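Local structure of leucine aminopeptidase 1 (Caenorhabditis elegans, 2HC9) at residues A[253-258]-A[302-307]; A[273-278]-A[360-365]. The protein probably acts as a digestive enzyme, a two-zinc aminopeptidase of the M17 family that releases N-terminal amino acids, preferably leucine, from peptides. The protein carries 1 engineered substitution. All coordinates share one frame; numbering follows the deposited sequence.

Contact 1: residues A[253-258]-A[302-307]. With ZN (zinc ion), chain B; ZN (zinc ion), chain C.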
loop_
_atom_site.group_PDB
_atom_site.type_symbol
_atom_site.label_atom_id
_atom_site.label_comp_id
_atom_site.label_asym_id
_atom_site.label_seq_id
_atom_site.Cartn_x
_atom_site.Cartn_y
_atom_site.Cartn_z
ATOM N N GLY A 253 3.249 12.060 28.905
ATOM C CA GLY A 253 1.842 12.458 28.997
ATOM C C GLY A 253 1.301 13.070 27.718
ATOM O O GLY A 253 0.788 14.196 27.716
ATOM N N VAL A 254 1.396 12.323 26.629
ATOM C CA VAL A 254 0.823 12.798 25.379
ATOM C C VAL A 254 -0.680 12.503 25.402
ATOM O O VAL A 254 -1.115 11.364 25.197
ATOM C CB VAL A 254 1.525 12.167 24.149
ATOM C CG1 VAL A 254 0.821 12.631 22.855
ATOM C CG2 VAL A 254 3.022 12.621 24.131
ATOM N N VAL A 255 -1.470 13.541 25.686
ATOM C CA VAL A 255 -2.901 13.334 25.904
ATOM C C VAL A 255 -3.612 12.868 24.633
ATOM O O VAL A 255 -4.608 12.164 24.694
ATOM C CB VAL A 255 -3.608 14.584 26.497
ATOM C CG1 VAL A 255 -3.003 14.934 27.866
ATOM C CG2 VAL A 255 -3.521 15.785 25.560
ATOM N N TYR A 256 -3.081 13.264 23.481
ATOM C CA TYR A 256 -3.487 12.656 22.218
ATOM C C TYR A 256 -2.356 12.776 21.245
ATOM O O TYR A 256 -1.711 13.817 21.180
ATOM C CB TYR A 256 -4.712 13.375 21.615
ATOM C CG TYR A 256 -5.368 12.517 20.576
ATOM C CD1 TYR A 256 -6.303 11.541 20.946
ATOM C CD2 TYR A 256 -5.020 12.637 19.227
ATOM C CE1 TYR A 256 -6.909 10.723 19.987
ATOM C CE2 TYR A 256 -5.616 11.849 18.264
ATOM C CZ TYR A 256 -6.542 10.903 18.640
ATOM O OH TYR A 256 -7.094 10.151 17.662
ATOM N N ASP A 257 -2.142 11.721 20.470
ATOM C CA ASP A 257 -1.100 11.734 19.445
ATOM C C ASP A 257 -1.733 11.532 18.050
ATOM O O ASP A 257 -2.070 10.412 17.667
ATOM C CB ASP A 257 -0.112 10.609 19.754
ATOM C CG ASP A 257 1.171 10.723 18.953
ATOM O OD1 ASP A 257 1.339 11.722 18.191
ATOM O OD2 ASP A 257 2.008 9.805 19.122
ATOM N N THR A 258 -1.882 12.617 17.286
ATOM C CA THR A 258 -2.292 12.493 15.878
ATOM C C THR A 258 -1.119 12.034 14.993
ATOM O O THR A 258 -1.320 11.725 13.818
ATOM C CB THR A 258 -2.737 13.838 15.285
ATOM O OG1 THR A 258 -1.605 14.715 15.259
ATOM C CG2 THR A 258 -3.884 14.485 16.111
ATOM N N LEU A 302 5.958 15.026 34.968
ATOM C CA LEU A 302 4.990 14.668 33.929
ATOM C C LEU A 302 5.125 15.605 32.752
ATOM O O LEU A 302 5.007 16.810 32.908
ATOM C CB LEU A 302 3.559 14.708 34.476
ATOM C CG LEU A 302 3.377 13.865 35.757
ATOM C CD1 LEU A 302 1.916 13.938 36.177
ATOM C CD2 LEU A 302 3.835 12.401 35.646
ATOM N N CYS A 303 5.384 15.041 31.563
ATOM C CA CYS A 303 5.553 15.855 30.373
ATOM C C CYS A 303 4.244 15.770 29.606
ATOM O O CYS A 303 3.925 14.707 29.067
ATOM C CB CYS A 303 6.720 15.285 29.537
ATOM S SG CYS A 303 8.261 15.133 30.507
ATOM N N ILE A 304 3.480 16.866 29.587
ATOM C CA ILE A 304 2.047 16.801 29.212
ATOM C C ILE A 304 1.816 17.679 27.969
ATOM O O ILE A 304 1.956 18.895 28.025
ATOM C CB ILE A 304 1.139 17.284 30.348
ATOM C CG1 ILE A 304 1.286 16.358 31.572
ATOM C CG2 ILE A 304 -0.349 17.282 29.896
ATOM C CD1 ILE A 304 0.642 16.948 32.869
ATOM N N VAL A 305 1.548 17.032 26.838
ATOM C CA VAL A 305 1.420 17.756 25.546
ATOM C C VAL A 305 0.318 17.108 24.721
ATOM O O VAL A 305 -0.048 15.958 24.957
ATOM C CB VAL A 305 2.719 17.669 24.703
ATOM C CG1 VAL A 305 3.908 18.324 25.427
ATOM C CG2 VAL A 305 3.021 16.200 24.296
ATOM N N GLU A 306 -0.224 17.851 23.759
ATOM C CA GLU A 306 -0.994 17.204 22.703
ATOM C C GLU A 306 -0.264 17.413 21.379
ATOM O O GLU A 306 0.154 18.530 21.081
ATOM C CB GLU A 306 -2.429 17.747 22.648
ATOM C CG GLU A 306 -3.249 17.069 21.494
ATOM C CD GLU A 306 -4.757 17.310 21.557
ATOM O OE1 GLU A 306 -5.301 17.481 22.672
ATOM O OE2 GLU A 306 -5.401 17.314 20.477
ATOM N N ASN A 307 -0.089 16.324 20.612
ATOM C CA ASN A 307 0.674 16.352 19.356
ATOM C C ASN A 307 -0.326 16.438 18.190
ATOM O O ASN A 307 -0.965 15.438 17.828
ATOM C CB ASN A 307 1.546 15.075 19.265
ATOM C CG ASN A 307 2.621 15.177 18.183
ATOM O OD1 ASN A 307 3.084 16.267 17.861
ATOM N ND2 ASN A 307 3.000 14.036 17.602
HETATM ZN ZN ZN B . 3.878 9.701 18.282
HETATM ZN ZN ZN C . 3.354 9.205 21.242
HETATM O O HOH W 1 4.284 8.251 19.637
#

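Contact 2: residues A[273-278]-A[360-365]. With ZN (zinc ion), chain C.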
loop_
_atom_site.group_PDB
_atom_site.type_symbol
_atom_site.label_atom_id
_atom_site.label_comp_id
_atom_site.label_asym_id
_atom_site.label_seq_id
_atom_site.Cartn_x
_atom_site.Cartn_y
_atom_site.Cartn_z
ATOM N N LYS A 273 -5.674 8.504 22.352
ATOM C CA LYS A 273 -5.901 9.030 23.719
ATOM C C LYS A 273 -5.038 8.307 24.770
ATOM O O LYS A 273 -4.824 8.836 25.863
ATOM C CB LYS A 273 -7.387 8.881 24.119
ATOM C CG LYS A 273 -7.754 7.423 24.527
ATOM C CD LYS A 273 -9.271 7.230 24.648
ATOM C CE LYS A 273 -9.591 5.720 24.757
ATOM N NZ LYS A 273 -11.027 5.487 25.212
ATOM N N ARG A 274 -4.568 7.093 24.452
ATOM C CA ARG A 274 -3.880 6.272 25.453
ATOM C C ARG A 274 -2.392 6.601 25.513
ATOM O O ARG A 274 -1.661 5.996 26.297
ATOM C CB ARG A 274 -4.094 4.777 25.193
ATOM C CG ARG A 274 -5.588 4.361 25.198
ATOM C CD ARG A 274 -5.730 2.806 25.101
ATOM N NE ARG A 274 -7.109 2.485 24.720
ATOM C CZ ARG A 274 -7.479 1.665 23.752
ATOM N NH1 ARG A 274 -6.594 0.974 23.032
ATOM N NH2 ARG A 274 -8.779 1.501 23.536
ATOM N N ASP A 275 -1.948 7.578 24.711
ATOM C CA ASP A 275 -0.530 7.904 24.626
ATOM C C ASP A 275 0.026 8.686 25.849
ATOM O O ASP A 275 1.183 9.121 25.857
ATOM C CB ASP A 275 -0.270 8.679 23.326
ATOM C CG ASP A 275 1.132 8.481 22.793
ATOM O OD1 ASP A 275 1.766 7.419 23.018
ATOM O OD2 ASP A 275 1.590 9.396 22.096
ATOM N N MET A 276 -0.821 8.876 26.862
ATOM C CA MET A 276 -0.417 9.463 28.153
ATOM C C MET A 276 -0.373 8.401 29.262
ATOM O O MET A 276 -0.280 8.738 30.462
ATOM C CB MET A 276 -1.386 10.624 28.551
ATOM C CG MET A 276 -2.898 10.390 28.266
ATOM S SD MET A 276 -3.584 8.862 28.921
ATOM C CE MET A 276 -3.510 9.303 30.681
ATOM N N GLY A 277 -0.422 7.116 28.883
ATOM C CA GLY A 277 -0.422 6.032 29.891
ATOM C C GLY A 277 0.806 6.016 30.814
ATOM O O GLY A 277 0.713 5.648 32.003
ATOM N N GLY A 278 1.954 6.426 30.285
ATOM C CA GLY A 278 3.162 6.551 31.113
ATOM C C GLY A 278 3.020 7.589 32.224
ATOM O O GLY A 278 3.383 7.339 33.378
ATOM N N MET A 360 8.895 6.304 31.961
ATOM C CA MET A 360 7.985 5.267 31.502
ATOM C C MET A 360 7.063 5.899 30.481
ATOM O O MET A 360 6.570 7.017 30.683
ATOM C CB MET A 360 7.168 4.726 32.673
ATOM C CG MET A 360 6.269 3.546 32.285
ATOM S SD MET A 360 5.482 2.653 33.658
ATOM C CE MET A 360 4.247 3.842 34.275
ATOM N N ALA A 361 6.819 5.187 29.389
ATOM C CA ALA A 361 6.163 5.791 28.228
ATOM C C ALA A 361 5.506 4.719 27.388
ATOM O O ALA A 361 6.053 3.637 27.219
ATOM C CB ALA A 361 7.169 6.529 27.370
ATOM N N THR A 362 4.360 5.067 26.803
ATOM C CA THR A 362 3.799 4.290 25.692
ATOM C C THR A 362 4.520 4.765 24.429
ATOM O O THR A 362 4.014 5.622 23.703
ATOM C CB THR A 362 2.269 4.535 25.559
ATOM O OG1 THR A 362 2.037 5.937 25.478
ATOM C CG2 THR A 362 1.538 4.010 26.770
ATOM N N LEU A 363 5.731 4.257 24.190
ATOM C CA LEU A 363 6.644 4.977 23.317
ATOM C C LEU A 363 6.549 4.523 21.863
ATOM O O LEU A 363 6.472 5.353 20.963
ATOM C CB LEU A 363 8.108 4.917 23.833
ATOM C CG LEU A 363 8.977 6.041 23.238
ATOM C CD1 LEU A 363 8.506 7.450 23.691
ATOM C CD2 LEU A 363 10.435 5.814 23.646
ATOM N N THR A 364 6.565 3.210 21.627
ATOM C CA THR A 364 6.723 2.671 20.253
ATOM C C THR A 364 5.801 1.483 19.999
ATOM O O THR A 364 5.627 0.644 20.866
ATOM C CB THR A 364 8.193 2.231 19.955
ATOM O OG1 THR A 364 8.591 1.137 20.819
ATOM C CG2 THR A 364 9.152 3.415 20.154
ATOM N N GLY A 365 5.237 1.427 18.791
ATOM C CA GLY A 365 4.639 0.209 18.263
ATOM C C GLY A 365 5.634 -0.946 18.168
ATOM O O GLY A 365 5.257 -2.114 18.347
HETATM ZN ZN ZN C . 3.354 9.205 21.242
HETATM O O HOH W 2 2.849 7.360 27.766
HETATM O O HOH W 1 4.284 8.251 19.637
#

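Contact 1: residues A[253-258]-A[302-307]
Asp257 and Asn307 both carry CG anti to the backbone N (chi1 -167° and -166°), which lays the two side chains next to each other, pointing the same way from neighbouring parallel strands. Asn307 ND2 donates to Asp257 OD1 at 2.9 Å, on the syn side but tilted out of the carboxylate plane, while OD1 lies close to the amide's own plane; the carboxylate and amide planes are turned 40° apart. Asp257 OD1 also takes the N-H of Gly259, so the rotation of the carboxylate is probably fixed from this end, and Asp257 OD2 lies 2.0 Å from the zinc of chain B and a longer 2.6 Å from that of chain C. Asn307 is itself steadied, since ND2 also bonds Thr333 O.

Just beyond, Thr258 closes the strand end: its N and its OG1 both donate to Asn307 O, OG1 from 2.7 Å. An alanine here would probably leave Asn307 O with the backbone N of that residue as its one donor from 253-258 and deprive Gly260 N of its hydroxyl acceptor.

Farther back, Val254 CG2 meets Val305 CG2 at 3.6 Å, and at the corner of the chain Val255 CG2 rests on Glu306 CB. Glu306 sends its carboxylate on to Lys315 of the second subunit. Gly253 N to Cys303 O, Val305 N to Gly253 O, Val255 N to Val305 O and Asn307 N to Tyr256 O form the backbone ladder, whose register slips by one residue after the corner at Val255. This is the parallel pairing of a beta-alpha-beta unit, with a zinc ligand at the strand's C-terminal end, in the catalytic domain of an M17 aminopeptidase.

Contact 2: residues A[273-278]-A[360-365]
Thr362 reaches across with both branches of its side chain, OG1 lying against the carboxylate and carbonyl of Asp275 and CG2 lying 3.8 Å from Arg274 O. The setting is the edge of the dinuclear zinc site: strand 356-361 has just ended, Thr362 sits at the centre of an inverse gamma turn, and Asp275 lies shortly before helix 277-290. With OG1 between the backbone N and the carbonyl carbon (chi1 53°), the hydroxyl faces Asp275 OD1 and donates to it at 2.9 Å, though the position of OD1 is less certain. The carboxylate would then be shared: Asp275 OD2 binds the zinc of chain C at 2.0 Å, and OD1, if correctly placed, turns to Thr362.

At the start of helix 277-290 the backbones come close. Gly278 CA is 4.2 Å from Ala361 CA, and a side chain on this glycine would run into Met360 O and Ala361 CA. The Met360 chain, bent at its last torsion, brings CE near Gly278 O. Elsewhere Arg274 turns its guanidinium away to a salt bridge with Glu463. Between the two backbones sits water 2, which donates to Asp275 O and accepts from Gly278 N at 2.8 Å and from Thr362 N at 2.9 Å.

In the fold
Contacts 1 and 2 meet at the zinc of chain C, to which Asp257 and Asp275 each give OD2; those two oxygens, Asp257 OD2 and Asp275 OD2, are 3.0 Å apart, a closeness of like charges that the metal probably offsets. Lys252 and Glu336 complete the protein ligands of this zinc, while Asp334 and Glu336 join Asp257 at the other, and water 1 bridges both metals. The centres of the contacts lie about 9 Å apart. Van der Waals contact ties them as well: the carbonyl Val254 O is 3.4 Å from Asp275 CB. Strands 246-254 and 356-361 are neighbours in one sheet, and Leu363 and Thr364, in the 360-365 segment of contact 2, line the bicarbonate pocket.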